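PDB 2QN0: neurotoxin from Clostridium botulinum, which acts as the zinc-dependent light-chain protease of the type C toxin, probably cleaving SNARE proteins to block neurotransmitter release. Local coordinates for residues Y380-A385 / R422-E427; S217-D222 / G412-R417; G70-N75 / R162-D167. All blocks are in the same frame, centred on the assembly; numbering follows the deposited sequence.

Interaction 1: residues Y380-A385 / R422-E427; sequences YTPVTA and RKVNPE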
loop_
_atom_site.group_PDB
_atom_site.type_symbol
_atom_site.label_atom_id
_atom_site.label_comp_id
_atom_site.label_asym_id
_atom_site.label_seq_id
_atom_site.Cartn_x
_atom_site.Cartn_y
_atom_site.Cartn_z
ATOM N N TYR A 380 -18.530 -10.860 -6.078
ATOM C CA TYR A 380 -18.865 -12.219 -6.478
ATOM C C TYR A 380 -17.642 -13.100 -6.293
ATOM O O TYR A 380 -16.751 -12.765 -5.515
ATOM C CB TYR A 380 -19.321 -12.217 -7.936
ATOM C CG TYR A 380 -20.521 -11.332 -8.170
ATOM C CD1 TYR A 380 -21.802 -11.752 -7.811
ATOM C CD2 TYR A 380 -20.374 -10.058 -8.714
ATOM C CE1 TYR A 380 -22.909 -10.923 -7.992
ATOM C CE2 TYR A 380 -21.472 -9.221 -8.896
ATOM C CZ TYR A 380 -22.734 -9.658 -8.535
ATOM O OH TYR A 380 -23.819 -8.831 -8.720
ATOM N N THR A 381 -17.587 -14.228 -6.994
ATOM C CA THR A 381 -16.438 -15.110 -6.842
ATOM C C THR A 381 -15.200 -14.452 -7.438
ATOM O O THR A 381 -15.232 -13.962 -8.564
ATOM C CB THR A 381 -16.664 -16.467 -7.540
ATOM O OG1 THR A 381 -17.881 -17.051 -7.062
ATOM C CG2 THR A 381 -15.513 -17.415 -7.233
ATOM N N PRO A 382 -14.097 -14.417 -6.678
ATOM C CA PRO A 382 -12.851 -13.810 -7.152
ATOM C C PRO A 382 -12.289 -14.585 -8.340
ATOM O O PRO A 382 -12.529 -15.786 -8.474
ATOM C CB PRO A 382 -11.929 -13.911 -5.934
ATOM C CG PRO A 382 -12.875 -13.951 -4.776
ATOM C CD PRO A 382 -13.963 -14.856 -5.279
ATOM N N VAL A 383 -11.553 -13.892 -9.199
ATOM C CA VAL A 383 -10.943 -14.530 -10.360
ATOM C C VAL A 383 -9.453 -14.227 -10.375
ATOM O O VAL A 383 -8.976 -13.358 -9.646
ATOM C CB VAL A 383 -11.559 -14.027 -11.694
ATOM C CG1 VAL A 383 -13.028 -14.425 -11.774
ATOM C CG2 VAL A 383 -11.409 -12.515 -11.813
ATOM N N THR A 384 -8.712 -14.969 -11.187
ATOM C CA THR A 384 -7.286 -14.733 -11.312
ATOM C C THR A 384 -6.911 -14.946 -12.772
ATOM O O THR A 384 -7.756 -15.312 -13.591
ATOM C CB THR A 384 -6.461 -15.667 -10.397
ATOM O OG1 THR A 384 -5.092 -15.242 -10.401
ATOM C CG2 THR A 384 -6.540 -17.114 -10.871
ATOM N N ALA A 385 -5.652 -14.692 -13.100
ATOM C CA ALA A 385 -5.186 -14.842 -14.469
ATOM C C ALA A 385 -3.668 -14.846 -14.479
ATOM O O ALA A 385 -3.035 -14.505 -13.481
ATOM C CB ALA A 385 -5.710 -13.690 -15.327
ATOM N N ARG A 422 -10.177 -16.659 -14.817
ATOM C CA ARG A 422 -10.750 -17.876 -14.252
ATOM C C ARG A 422 -11.091 -17.716 -12.777
ATOM O O ARG A 422 -10.390 -17.025 -12.042
ATOM C CB ARG A 422 -9.787 -19.057 -14.432
ATOM C CG ARG A 422 -8.412 -18.847 -13.821
ATOM C CD ARG A 422 -7.554 -20.108 -13.916
ATOM N NE ARG A 422 -6.224 -19.907 -13.339
ATOM C CZ ARG A 422 -5.246 -19.221 -13.923
ATOM N NH1 ARG A 422 -5.434 -18.667 -15.113
ATOM N NH2 ARG A 422 -4.079 -19.075 -13.308
ATOM N N LYS A 423 -12.181 -18.343 -12.346
ATOM C CA LYS A 423 -12.570 -18.266 -10.945
ATOM C C LYS A 423 -11.470 -18.941 -10.138
ATOM O O LYS A 423 -10.870 -19.913 -10.599
ATOM C CB LYS A 423 -13.900 -18.990 -10.710
ATOM C CG LYS A 423 -15.098 -18.347 -11.385
ATOM C CD LYS A 423 -16.384 -19.073 -11.014
ATOM C CE LYS A 423 -17.567 -18.556 -11.816
ATOM N NZ LYS A 423 -17.777 -17.097 -11.627
ATOM N N VAL A 424 -11.194 -18.425 -8.944
ATOM C CA VAL A 424 -10.159 -19.011 -8.100
ATOM C C VAL A 424 -10.625 -20.365 -7.576
ATOM O O VAL A 424 -11.815 -20.674 -7.615
ATOM C CB VAL A 424 -9.826 -18.097 -6.894
ATOM C CG1 VAL A 424 -9.366 -16.731 -7.386
ATOM C CG2 VAL A 424 -11.040 -17.967 -5.986
ATOM N N ASN A 425 -9.684 -21.175 -7.099
ATOM C CA ASN A 425 -10.015 -22.491 -6.554
ATOM C C ASN A 425 -11.097 -22.331 -5.486
ATOM O O ASN A 425 -10.928 -21.577 -4.530
ATOM C CB ASN A 425 -8.771 -23.136 -5.939
ATOM C CG ASN A 425 -7.658 -23.339 -6.950
ATOM O OD1 ASN A 425 -7.822 -24.056 -7.937
ATOM N ND2 ASN A 425 -6.515 -22.705 -6.707
ATOM N N PRO A 426 -12.222 -23.046 -5.634
ATOM C CA PRO A 426 -13.325 -22.962 -4.672
ATOM C C PRO A 426 -13.033 -23.530 -3.284
ATOM O O PRO A 426 -13.610 -23.079 -2.293
ATOM C CB PRO A 426 -14.448 -23.714 -5.379
ATOM C CG PRO A 426 -13.703 -24.768 -6.135
ATOM C CD PRO A 426 -12.543 -23.992 -6.718
ATOM N N GLU A 427 -12.138 -24.509 -3.212
ATOM C CA GLU A 427 -11.798 -25.141 -1.939
ATOM C C GLU A 427 -11.321 -24.163 -0.860
ATOM O O GLU A 427 -11.808 -24.195 0.269
ATOM C CB GLU A 427 -10.747 -26.236 -2.172
ATOM C CG GLU A 427 -10.330 -27.005 -0.922
ATOM C CD GLU A 427 -9.344 -26.238 -0.057
ATOM O OE1 GLU A 427 -8.242 -25.915 -0.551
ATOM O OE2 GLU A 427 -9.670 -25.961 1.118
HETATM O O HOH W 1 -16.888 -14.771 -10.539
HETATM O O HOH W 2 -19.284 -15.402 -9.805
HETATM O O HOH W 3 -1.594 -16.930 -12.519
#
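R422 holds its CG between the backbone N and the carbonyl carbon (chi1 57°), and T384, with OG1 anti to the backbone N (chi1 -171°), has its CG2 in the same crowded position; together these settings bring the threonine methyl against the arginine chain. Both residues lie on one face of a short antiparallel ribbon, strand 383-384 against strand 422-423, which closes the 386-421 loop, itself without helix or strand. From CG to NE the arginine runs extended, and T384 CG2 sits over one face of its guanidinium, offset toward the rim and 3.7 Å from R422 NE. The polar ends are engaged outside the pair: T384 OG1 bonds to R197 O, and R422 NH2 to N386 OD1.

Beneath this pair the backbones are doubly bonded. T384 N donates to R422 O at 2.8 Å, and R422 N returns a nearly straight bond (174°) to T384 O at 3.0 Å. V383 and K423 form the adjoining non-hydrogen-bonded pair, with side chains that diverge. Beyond it V424 N donates to P382 O at 3.0 Å, while both V424 methyls pack around that same oxygen and CG1 also meets P382 CB at 4.1 Å.

At the other end of the contact T381 and K423 cross at about a right angle, methyl CG2 against CB. The lysine chain bends at its last torsion, and NZ donates to two waters; one of them, 2.7 Å from K423 NZ, donates in turn to T381 O, which T201 OG1 also reaches.

Pairing thus rests on main-chain bonds bordered by buried apolar groups. R422 adds CG and a guanidinium face, its charged end met by the T384 methyl and N386, while K423 gives mainly CB, and its two waters probably leave its charge largely solvated.

Interaction 2: residues S217-D222 / G412-R417; sequences SEFCMD and GQNLSR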
loop_
_atom_site.group_PDB
_atom_site.type_symbol
_atom_site.label_atom_id
_atom_site.label_comp_id
_atom_site.label_asym_id
_atom_site.label_seq_id
_atom_site.Cartn_x
_atom_site.Cartn_y
_atom_site.Cartn_z
ATOM N N SER A 217 -23.101 -7.482 -16.704
ATOM C CA SER A 217 -21.945 -8.366 -16.664
ATOM C C SER A 217 -21.152 -8.189 -15.380
ATOM O O SER A 217 -21.209 -7.137 -14.738
ATOM C CB SER A 217 -20.999 -8.068 -17.833
ATOM O OG SER A 217 -21.604 -8.307 -19.088
ATOM N N GLU A 218 -20.417 -9.231 -15.008
ATOM C CA GLU A 218 -19.544 -9.165 -13.847
ATOM C C GLU A 218 -18.190 -8.778 -14.437
ATOM O O GLU A 218 -17.827 -9.247 -15.517
ATOM C CB GLU A 218 -19.443 -10.525 -13.163
ATOM C CG GLU A 218 -20.636 -10.866 -12.293
ATOM C CD GLU A 218 -20.524 -12.246 -11.680
ATOM O OE1 GLU A 218 -19.392 -12.668 -11.369
ATOM O OE2 GLU A 218 -21.570 -12.904 -11.497
ATOM N N PHE A 219 -17.462 -7.911 -13.743
ATOM C CA PHE A 219 -16.147 -7.452 -14.188
ATOM C C PHE A 219 -15.161 -7.730 -13.067
ATOM O O PHE A 219 -15.559 -7.915 -11.917
ATOM C CB PHE A 219 -16.166 -5.940 -14.448
ATOM C CG PHE A 219 -16.877 -5.536 -15.711
ATOM C CD1 PHE A 219 -16.196 -5.494 -16.924
ATOM C CD2 PHE A 219 -18.219 -5.160 -15.681
ATOM C CE1 PHE A 219 -16.839 -5.076 -18.089
ATOM C CE2 PHE A 219 -18.871 -4.744 -16.839
ATOM C CZ PHE A 219 -18.179 -4.700 -18.047
ATOM N N CYS A 220 -13.875 -7.762 -13.396
ATOM C CA CYS A 220 -12.856 -7.979 -12.380
ATOM C C CYS A 220 -12.167 -6.641 -12.129
ATOM O O CYS A 220 -12.263 -5.724 -12.945
ATOM C CB CYS A 220 -11.815 -8.990 -12.869
ATOM S SG CYS A 220 -10.814 -8.388 -14.264
ATOM N N MET A 221 -11.504 -6.512 -10.986
ATOM C CA MET A 221 -10.758 -5.293 -10.710
ATOM C C MET A 221 -9.404 -5.479 -11.389
ATOM O O MET A 221 -8.865 -6.586 -11.407
ATOM C CB MET A 221 -10.523 -5.107 -9.206
ATOM C CG MET A 221 -11.619 -4.348 -8.477
ATOM S SD MET A 221 -11.084 -3.957 -6.801
ATOM C CE MET A 221 -9.974 -2.598 -7.122
ATOM N N ASP A 222 -8.865 -4.411 -11.964
ATOM C CA ASP A 222 -7.554 -4.498 -12.589
ATOM C C ASP A 222 -6.563 -4.567 -11.427
ATOM O O ASP A 222 -6.640 -3.772 -10.484
ATOM C CB ASP A 222 -7.276 -3.252 -13.433
ATOM C CG ASP A 222 -5.959 -3.344 -14.195
ATOM O OD1 ASP A 222 -4.956 -3.779 -13.599
ATOM O OD2 ASP A 222 -5.928 -2.974 -15.389
ATOM N N GLY A 412 -12.001 -6.910 -21.812
ATOM C CA GLY A 412 -10.919 -7.672 -21.209
ATOM C C GLY A 412 -11.160 -7.966 -19.736
ATOM O O GLY A 412 -10.656 -8.955 -19.195
ATOM N N GLN A 413 -11.932 -7.100 -19.085
ATOM C CA GLN A 413 -12.246 -7.257 -17.666
ATOM C C GLN A 413 -13.600 -7.927 -17.451
ATOM O O GLN A 413 -13.993 -8.198 -16.315
ATOM C CB GLN A 413 -12.258 -5.892 -16.981
ATOM C CG GLN A 413 -10.897 -5.243 -16.833
ATOM C CD GLN A 413 -11.010 -3.830 -16.299
ATOM O OE1 GLN A 413 -11.022 -2.862 -17.063
ATOM N NE2 GLN A 413 -11.121 -3.708 -14.981
ATOM N N ASN A 414 -14.304 -8.192 -18.548
ATOM C CA ASN A 414 -15.624 -8.815 -18.506
ATOM C C ASN A 414 -15.486 -10.333 -18.374
ATOM O O ASN A 414 -15.019 -11.004 -19.300
ATOM C CB ASN A 414 -16.383 -8.456 -19.786
ATOM C CG ASN A 414 -17.856 -8.787 -19.707
ATOM O OD1 ASN A 414 -18.232 -9.864 -19.259
ATOM N ND2 ASN A 414 -18.698 -7.862 -20.156
ATOM N N LEU A 415 -15.905 -10.872 -17.231
ATOM C CA LEU A 415 -15.793 -12.305 -16.974
ATOM C C LEU A 415 -16.365 -13.231 -18.042
ATOM O O LEU A 415 -15.809 -14.296 -18.296
ATOM C CB LEU A 415 -16.427 -12.660 -15.624
ATOM C CG LEU A 415 -15.532 -12.548 -14.386
ATOM C CD1 LEU A 415 -14.988 -11.141 -14.271
ATOM C CD2 LEU A 415 -16.328 -12.924 -13.142
ATOM N N SER A 416 -17.467 -12.843 -18.667
ATOM C CA SER A 416 -18.062 -13.714 -19.675
ATOM C C SER A 416 -17.534 -13.476 -21.085
ATOM O O SER A 416 -17.966 -14.140 -22.027
ATOM C CB SER A 416 -19.582 -13.563 -19.676
ATOM O OG SER A 416 -19.963 -12.381 -20.349
ATOM N N ARG A 417 -16.604 -12.539 -21.239
ATOM C CA ARG A 417 -16.054 -12.253 -22.560
ATOM C C ARG A 417 -14.561 -12.558 -22.664
ATOM O O ARG A 417 -14.026 -12.684 -23.768
ATOM C CB ARG A 417 -16.311 -10.789 -22.945
ATOM C CG ARG A 417 -17.788 -10.381 -22.963
ATOM C CD ARG A 417 -18.616 -11.268 -23.888
ATOM N NE ARG A 417 -18.269 -11.094 -25.295
ATOM C CZ ARG A 417 -18.692 -10.087 -26.055
ATOM N NH1 ARG A 417 -19.488 -9.156 -25.546
ATOM N NH2 ARG A 417 -18.321 -10.012 -27.326
HETATM O O HOH W 4 -21.590 -10.427 -21.608
HETATM O O HOH W 5 -19.590 -11.251 -16.958
#
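Q413 and L415 make the tight side of this contact, pressed against F219 and C220 around a single backbone bridge between F219 and N414. C220 N donates to Q413 O and L415 N to E218 O, each at 3.0 Å. Q413, extended beyond CG, carries NE2 to C220 O at 3.1 Å, and Q370 O takes a second bond from that amide. Q413 CB lies in the plane of the F219 ring, at the edge, 4.0 Å from F219 CD1. L415 CD1 fills in against F219 C (3.6 Å) and C220 CB.

Toward S217 and S416 the packing gives way to water. N414, with CG anti to the backbone N (chi1 -167°), offers ND2 to S217 OG at 3.1 Å, a hydroxyl also bonded to E211. N414 OD1 accepts from S416 N, closing an Asx turn, and from a water that accepts from E218 N; a second water joins the two serine hydroxyls.

Past the strand, the chain reaches D222, N-cap of helix 223-238, which carries the zinc ligands H229 and H233. Amide groups at both ends thus fasten a loop to the approach to this helix, without a charge pair between the two segments.

Interaction 3: residues G70-N75 / R162-D167; sequences GYYDPN and RENIID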
loop_
_atom_site.group_PDB
_atom_site.type_symbol
_atom_site.label_atom_id
_atom_site.label_comp_id
_atom_site.label_asym_id
_atom_site.label_seq_id
_atom_site.Cartn_x
_atom_site.Cartn_y
_atom_site.Cartn_z
ATOM N N GLY A 70 -13.233 -14.714 2.232
ATOM C CA GLY A 70 -11.872 -15.174 2.445
ATOM C C GLY A 70 -11.425 -16.288 1.515
ATOM O O GLY A 70 -12.240 -17.021 0.954
ATOM N N TYR A 71 -10.111 -16.398 1.352
ATOM C CA TYR A 71 -9.496 -17.418 0.510
ATOM C C TYR A 71 -8.252 -17.850 1.268
ATOM O O TYR A 71 -7.350 -17.041 1.499
ATOM C CB TYR A 71 -9.102 -16.829 -0.845
ATOM C CG TYR A 71 -8.481 -17.833 -1.790
ATOM C CD1 TYR A 71 -9.273 -18.599 -2.644
ATOM C CD2 TYR A 71 -7.102 -18.030 -1.819
ATOM C CE1 TYR A 71 -8.705 -19.536 -3.506
ATOM C CE2 TYR A 71 -6.523 -18.968 -2.677
ATOM C CZ TYR A 71 -7.332 -19.714 -3.516
ATOM O OH TYR A 71 -6.768 -20.633 -4.371
ATOM N N TYR A 72 -8.204 -19.120 1.658
ATOM C CA TYR A 72 -7.076 -19.634 2.428
ATOM C C TYR A 72 -6.329 -20.781 1.755
ATOM O O TYR A 72 -6.913 -21.820 1.451
ATOM C CB TYR A 72 -7.574 -20.083 3.804
ATOM C CG TYR A 72 -8.187 -18.964 4.613
ATOM C CD1 TYR A 72 -7.409 -18.198 5.481
ATOM C CD2 TYR A 72 -9.537 -18.639 4.476
ATOM C CE1 TYR A 72 -7.960 -17.134 6.193
ATOM C CE2 TYR A 72 -10.096 -17.572 5.182
ATOM C CZ TYR A 72 -9.301 -16.825 6.037
ATOM O OH TYR A 72 -9.843 -15.767 6.728
ATOM N N ASP A 73 -5.035 -20.580 1.527
ATOM C CA ASP A 73 -4.184 -21.594 0.913
ATOM C C ASP A 73 -2.821 -21.526 1.592
ATOM O O ASP A 73 -2.003 -20.658 1.284
ATOM C CB ASP A 73 -4.030 -21.342 -0.588
ATOM C CG ASP A 73 -3.143 -22.378 -1.265
ATOM O OD1 ASP A 73 -2.613 -23.260 -0.557
ATOM O OD2 ASP A 73 -2.971 -22.306 -2.498
ATOM N N PRO A 74 -2.555 -22.457 2.521
ATOM C CA PRO A 74 -1.286 -22.497 3.251
ATOM C C PRO A 74 -0.048 -22.714 2.388
ATOM O O PRO A 74 1.067 -22.453 2.832
ATOM C CB PRO A 74 -1.505 -23.632 4.247
ATOM C CG PRO A 74 -2.370 -24.577 3.471
ATOM C CD PRO A 74 -3.381 -23.636 2.844
ATOM N N ASN A 75 -0.239 -23.172 1.156
ATOM C CA ASN A 75 0.895 -23.423 0.274
ATOM C C ASN A 75 1.191 -22.306 -0.724
ATOM O O ASN A 75 2.178 -22.376 -1.456
ATOM C CB ASN A 75 0.693 -24.743 -0.475
ATOM C CG ASN A 75 0.480 -25.911 0.464
ATOM O OD1 ASN A 75 1.259 -26.123 1.394
ATOM N ND2 ASN A 75 -0.578 -26.677 0.228
ATOM N N ARG A 162 -1.385 -12.108 3.976
ATOM C CA ARG A 162 -1.371 -12.615 5.337
ATOM C C ARG A 162 -2.255 -13.860 5.263
ATOM O O ARG A 162 -2.334 -14.495 4.209
ATOM C CB ARG A 162 -1.967 -11.592 6.303
ATOM C CG ARG A 162 -1.203 -10.266 6.362
ATOM C CD ARG A 162 -1.590 -9.495 7.615
ATOM N NE ARG A 162 -0.983 -8.167 7.698
ATOM C CZ ARG A 162 -1.009 -7.414 8.795
ATOM N NH1 ARG A 162 -1.606 -7.862 9.893
ATOM N NH2 ARG A 162 -0.446 -6.215 8.800
ATOM N N GLU A 163 -2.934 -14.198 6.355
ATOM C CA GLU A 163 -3.795 -15.381 6.371
ATOM C C GLU A 163 -4.846 -15.403 5.258
ATOM O O GLU A 163 -4.937 -16.378 4.508
ATOM C CB GLU A 163 -4.481 -15.525 7.737
ATOM C CG GLU A 163 -3.554 -15.966 8.873
ATOM C CD GLU A 163 -2.708 -14.838 9.448
ATOM O OE1 GLU A 163 -2.792 -13.698 8.945
ATOM O OE2 GLU A 163 -1.955 -15.093 10.416
ATOM N N ASN A 164 -5.638 -14.340 5.150
ATOM C CA ASN A 164 -6.674 -14.261 4.118
ATOM C C ASN A 164 -6.077 -13.653 2.849
ATOM O O ASN A 164 -5.800 -12.456 2.789
ATOM C CB ASN A 164 -7.849 -13.405 4.610
ATOM C CG ASN A 164 -9.021 -13.412 3.647
ATOM O OD1 ASN A 164 -8.911 -13.891 2.520
ATOM N ND2 ASN A 164 -10.154 -12.863 4.083
ATOM N N ILE A 165 -5.892 -14.488 1.832
ATOM C CA ILE A 165 -5.298 -14.061 0.575
ATOM C C ILE A 165 -6.055 -12.970 -0.179
ATOM O O ILE A 165 -5.447 -12.197 -0.917
ATOM C CB ILE A 165 -5.067 -15.288 -0.346
ATOM C CG1 ILE A 165 -4.017 -16.200 0.298
ATOM C CG2 ILE A 165 -4.612 -14.851 -1.732
ATOM C CD1 ILE A 165 -3.785 -17.512 -0.438
ATOM N N ILE A 166 -7.369 -12.884 0.003
ATOM C CA ILE A 166 -8.117 -11.851 -0.706
ATOM C C ILE A 166 -8.493 -10.651 0.155
ATOM O O ILE A 166 -9.467 -9.951 -0.128
ATOM C CB ILE A 166 -9.388 -12.420 -1.380
ATOM C CG1 ILE A 166 -10.264 -13.139 -0.354
ATOM C CG2 ILE A 166 -8.988 -13.355 -2.511
ATOM C CD1 ILE A 166 -11.588 -13.632 -0.921
ATOM N N ASP A 167 -7.711 -10.409 1.202
ATOM C CA ASP A 167 -7.941 -9.267 2.084
ATOM C C ASP A 167 -6.639 -8.474 2.210
ATOM O O ASP A 167 -5.980 -8.497 3.249
ATOM C CB ASP A 167 -8.419 -9.735 3.463
ATOM C CG ASP A 167 -8.803 -8.578 4.374
ATOM O OD1 ASP A 167 -9.198 -7.515 3.852
ATOM O OD2 ASP A 167 -8.728 -8.733 5.612
HETATM O O HOH W 6 -3.904 -18.806 3.575
#
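N164 meets the backbone of G70 and Y71 at the start of an Asx turn, which overlaps a type I beta turn that also begins at N164 and runs to D167. Its CG is anti to the backbone N (chi1 -174°), and OD1 accepts two bonds that arrive from opposite faces of the amide plane: Y71 N across the contact at 3.0 Å and I166 N within the turn. N164 ND2 donates to S69 O. The return bond between the loops, I165 N to Y71 O, is also 3.0 Å long.

Two tyrosines border this pair of inter-loop bonds in different ways. Y71 presents its ring edge to I165, whose CD1 lies in the ring plane 3.6 Å from Y71 CD2. Y71 CB packs on I166 CG2, and Y71 OH probably bonds to N425 ND2. The Y72 ring crosses N164 obliquely, with ring and amide planes 28° apart. Its OH rests 3.7 Å from N164 CB, and at the other end of the ring CD1 comes to 3.2 Å from E163 O. I166 CD1 reaches back over the G70 carbonyl carbon.

The contact joins the loop leading to helix 80-97 with the connection between strands 156-159 and 169-171 of the large mixed sheet. At its far end one water spans the loops, accepting from D73 N at 2.9 Å and donating to E163 O at 2.8 Å.

From the N terminus, interaction 3 closes first, joining the loop ahead of helix 80-97 to the loop after strand 156-159. Interaction 2 opens at 217-222, interaction 1 at 380-385; 412-417 then returns to the former and 422-427 to the latter, so the two cross. Interaction 2 ties the chain entering helix 223-238 to the loop between strands 383-384 and 422-423, the two strands that interaction 1 pairs. They touch, V383 packing on C220 and L415. Interaction 1 reaches interaction 3 through V424 on the Y71 ring, a probable N425 ND2 to Y71 OH hydrogen bond and P382 beside I166, bridging interactions 2 and 3, whose nearest atoms stay about 9 Å apart.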